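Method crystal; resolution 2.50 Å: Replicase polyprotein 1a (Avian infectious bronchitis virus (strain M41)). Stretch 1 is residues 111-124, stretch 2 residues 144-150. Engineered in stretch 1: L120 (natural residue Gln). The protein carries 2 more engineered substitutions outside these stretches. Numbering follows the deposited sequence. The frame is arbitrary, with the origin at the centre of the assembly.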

# COMPACT_ATOMS: atom_id res chain seq x y z
N THR A 111 -0.04 0.89 28.03
CA THR A 111 0.74 1.89 27.33
C THR A 111 1.31 1.44 25.93
O THR A 111 1.37 0.23 25.61
CB THR A 111 1.99 2.13 28.15
OG1 THR A 111 2.82 0.94 28.19
CG2 THR A 111 1.64 2.53 29.58
N VAL A 112 1.81 2.41 25.14
CA VAL A 112 2.43 2.13 23.87
C VAL A 112 3.37 0.98 24.06
O VAL A 112 3.34 0.03 23.26
CB VAL A 112 3.19 3.35 23.23
CG1 VAL A 112 3.84 2.98 21.81
CG2 VAL A 112 2.22 4.47 23.00
N GLU A 113 4.17 1.02 25.13
CA GLU A 113 5.16 -0.04 25.20
C GLU A 113 4.55 -1.40 25.49
O GLU A 113 5.01 -2.41 24.93
CB GLU A 113 6.40 0.32 26.02
CG GLU A 113 6.13 1.50 26.85
CD GLU A 113 6.50 2.87 26.22
OE1 GLU A 113 5.64 3.74 25.96
OE2 GLU A 113 7.70 3.09 26.07
N THR A 114 3.48 -1.47 26.29
CA THR A 114 2.91 -2.76 26.54
C THR A 114 2.24 -3.30 25.28
O THR A 114 2.36 -4.51 24.92
CB THR A 114 1.97 -2.78 27.79
OG1 THR A 114 0.92 -1.75 27.72
CG2 THR A 114 2.87 -2.63 29.13
N LEU A 115 1.60 -2.36 24.58
CA LEU A 115 0.94 -2.68 23.34
C LEU A 115 1.97 -3.23 22.35
O LEU A 115 1.70 -4.25 21.71
CB LEU A 115 0.34 -1.43 22.77
CG LEU A 115 -1.06 -0.98 22.97
CD1 LEU A 115 -1.72 -1.74 23.93
CD2 LEU A 115 -1.15 0.57 23.31
N ASP A 116 3.13 -2.58 22.23
CA ASP A 116 4.17 -3.08 21.31
C ASP A 116 4.74 -4.44 21.67
O ASP A 116 5.03 -5.27 20.77
CB ASP A 116 5.34 -2.10 21.17
CG ASP A 116 5.03 -0.96 20.25
OD1 ASP A 116 3.94 -0.96 19.58
OD2 ASP A 116 5.88 -0.04 20.22
N ALA A 117 4.89 -4.67 22.96
CA ALA A 117 5.43 -5.92 23.45
C ALA A 117 4.39 -7.06 23.28
O ALA A 117 4.70 -8.14 22.81
CB ALA A 117 5.95 -5.79 24.92
N ARG A 118 3.14 -6.80 23.55
CA ARG A 118 2.19 -7.85 23.31
C ARG A 118 2.17 -8.16 21.81
O ARG A 118 2.09 -9.34 21.48
CB ARG A 118 0.80 -7.45 23.77
CG ARG A 118 -0.28 -8.44 23.29
CD ARG A 118 -0.25 -9.72 24.12
NE ARG A 118 0.93 -10.50 23.76
CZ ARG A 118 1.23 -11.69 24.28
NH1 ARG A 118 2.31 -12.34 23.91
NH2 ARG A 118 0.42 -12.23 25.19
N ALA A 119 2.25 -7.11 20.95
CA ALA A 119 2.23 -7.29 19.47
C ALA A 119 3.37 -8.14 18.96
O ALA A 119 3.23 -8.89 18.02
CB ALA A 119 2.32 -5.98 18.77
N LEU A 120 4.56 -7.90 19.51
CA LEU A 120 5.77 -8.33 18.84
C LEU A 120 5.87 -9.82 19.11
O LEU A 120 6.35 -10.61 18.31
CB LEU A 120 6.93 -7.57 19.49
CG LEU A 120 8.36 -8.13 19.29
CD1 LEU A 120 8.74 -7.97 17.77
CD2 LEU A 120 9.34 -7.47 20.24
N THR A 121 5.34 -10.17 20.26
CA THR A 121 5.40 -11.49 20.87
C THR A 121 4.20 -12.38 20.53
O THR A 121 4.17 -13.59 20.76
CB THR A 121 5.41 -11.14 22.35
OG1 THR A 121 6.77 -11.22 22.79
CG2 THR A 121 4.55 -11.99 23.14
N LEU A 122 3.19 -11.76 19.98
CA LEU A 122 1.96 -12.38 19.62
C LEU A 122 2.00 -13.80 18.99
O LEU A 122 1.18 -14.68 19.30
CB LEU A 122 1.23 -11.40 18.72
CG LEU A 122 -0.23 -11.71 18.63
CD1 LEU A 122 -0.78 -11.46 19.98
CD2 LEU A 122 -0.88 -10.82 17.58
N ASP A 123 2.93 -14.04 18.10
CA ASP A 123 3.02 -15.38 17.47
C ASP A 123 3.45 -16.52 18.49
O ASP A 123 3.32 -17.70 18.20
CB ASP A 123 4.00 -15.32 16.28
CG ASP A 123 5.33 -14.79 16.70
OD1 ASP A 123 5.37 -13.78 17.43
OD2 ASP A 123 6.34 -15.42 16.37
N GLU A 124 3.96 -16.13 19.66
CA GLU A 124 4.16 -17.07 20.74
C GLU A 124 2.85 -17.69 21.15
O GLU A 124 2.84 -18.71 21.78
CB GLU A 124 4.77 -16.38 21.96
CG GLU A 124 6.21 -15.96 21.85
CD GLU A 124 6.71 -15.37 23.20
OE1 GLU A 124 5.83 -15.08 24.09
OE2 GLU A 124 7.97 -15.17 23.36
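Stretch 2, residues 144-150: AMAMRRL

Stretch 2 is a helical segment that crosses the helix of stretch 1 obliquely, in a contact that packs M145 against apolar groups and ties two arginines to two aspartates.

The helix of stretch 1 begins at V112. T111 caps it: T114 N donates to T111 OG1 at 3.1 Å, and T111 N donates in return to T114 OG1 at 2.8 Å. A short 3-10 segment, residues 122-124, follows the helix. Stretch 2 is helical throughout and is part of a longer helix that extends beyond it in both directions. It is kinked where the N atoms of R149 and L150 have no bond to the turn before. L150 N bonds instead to M147 O at 2.8 Å.

The two helix axes approach to 8.0 Å. Their N-to-C directions differ by 64°, and the signed crossing angle is -64°. The backbones come near each other at two places: L115 CA lies 5.7 Å from M145 CA, and A119 CA lies 5.4 Å from A146 CA. A119 CB is 3.6 Å from M145 O and 3.9 Å from R148 CB. The contact buries 550 Å², counting both sides.

M145 provides much of the apolar surface. M145 CG rests 3.6 Å from the backbone atom L115 O. M145 SD lies 3.7 Å from R118 CG and 4.0 Å from A119 CB. L122 points toward stretch 2 and extends the apolar patch: L122 CD1 is 4.2 Å from M145 CE, and L122 CD2 is 4.2 Å from A146 CB.

R148 points toward stretch 1 and fits as a knob among V112, L115, D116 and A119. R148 NE donates to D116 OD1 at 2.5 Å, a hydrogen bond within a salt bridge. The carboxylate oxygen meets the guanidinium at its edge, while L115 CB covers one face, 4.1 Å from R148 NE. The CA-to-CB bond of D116 points away from stretch 2, but the end of its side chain comes nearer and reaches the arginine.

R149 starts sideways, and its end also comes nearer to stretch 1. It meets the C-terminal part of the stretch 1 helix and the 3-10 segment. R149 NE donates to A119 O at 2.9 Å. R149 NH2 forms a salt bridge with D123 OD1 at 2.5 Å. A119 O and D123 OD1 both lie at the guanidinium edge. L122 CB packs 3.8 Å from R149 NE.

L120, an engineered residue, points away from stretch 2.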

# COMPACT_ATOMS: atom_id res chain seq x y z
N ALA A 144 -6.05 -2.93 16.90
CA ALA A 144 -4.99 -1.87 16.88
C ALA A 144 -3.66 -2.38 17.38
O ALA A 144 -2.62 -2.05 16.81
CB ALA A 144 -5.38 -0.68 17.64
N MET A 145 -3.71 -3.24 18.39
CA MET A 145 -2.50 -3.85 18.95
C MET A 145 -1.91 -4.78 17.93
O MET A 145 -0.76 -4.65 17.58
CB MET A 145 -2.84 -4.63 20.27
CG MET A 145 -1.65 -5.45 20.96
SD MET A 145 -1.37 -6.96 20.04
CE MET A 145 -2.87 -7.86 20.30
N ALA A 146 -2.72 -5.71 17.40
CA ALA A 146 -2.21 -6.71 16.38
C ALA A 146 -1.65 -6.10 15.10
O ALA A 146 -0.67 -6.63 14.53
CB ALA A 146 -3.33 -7.79 16.01
N MET A 147 -2.32 -5.06 14.61
CA MET A 147 -1.85 -4.39 13.42
C MET A 147 -0.46 -3.80 13.58
O MET A 147 0.23 -3.58 12.58
CB MET A 147 -2.82 -3.30 12.94
CG MET A 147 -4.11 -3.82 12.32
SD MET A 147 -5.13 -2.45 11.69
CE MET A 147 -6.24 -2.07 13.00
N ARG A 148 -0.04 -3.58 14.82
CA ARG A 148 1.25 -3.00 15.00
C ARG A 148 2.28 -3.80 14.23
O ARG A 148 3.28 -3.25 13.88
CB ARG A 148 1.61 -2.82 16.51
CG ARG A 148 0.70 -1.76 17.15
CD ARG A 148 0.85 -1.67 18.65
NE ARG A 148 1.54 -0.44 18.99
CZ ARG A 148 0.92 0.70 19.18
NH1 ARG A 148 -0.41 0.74 19.15
NH2 ARG A 148 1.62 1.77 19.45
N ARG A 149 2.01 -5.08 13.93
CA ARG A 149 3.06 -5.97 13.39
C ARG A 149 3.26 -5.71 11.94
O ARG A 149 4.30 -6.10 11.37
CB ARG A 149 2.69 -7.46 13.46
CG ARG A 149 2.41 -8.05 14.81
CD ARG A 149 2.14 -9.60 14.61
NE ARG A 149 3.00 -10.32 15.54
CZ ARG A 149 3.93 -11.22 15.23
NH1 ARG A 149 4.13 -11.65 13.99
NH2 ARG A 149 4.64 -11.75 16.22
N LEU A 150 2.22 -5.16 11.32
CA LEU A 150 2.17 -4.92 9.88
C LEU A 150 3.06 -3.75 9.40
O LEU A 150 3.46 -3.73 8.24
CB LEU A 150 0.76 -4.69 9.42
CG LEU A 150 -0.19 -5.85 9.65
CD1 LEU A 150 -1.61 -5.50 9.30
CD2 LEU A 150 0.24 -7.07 8.94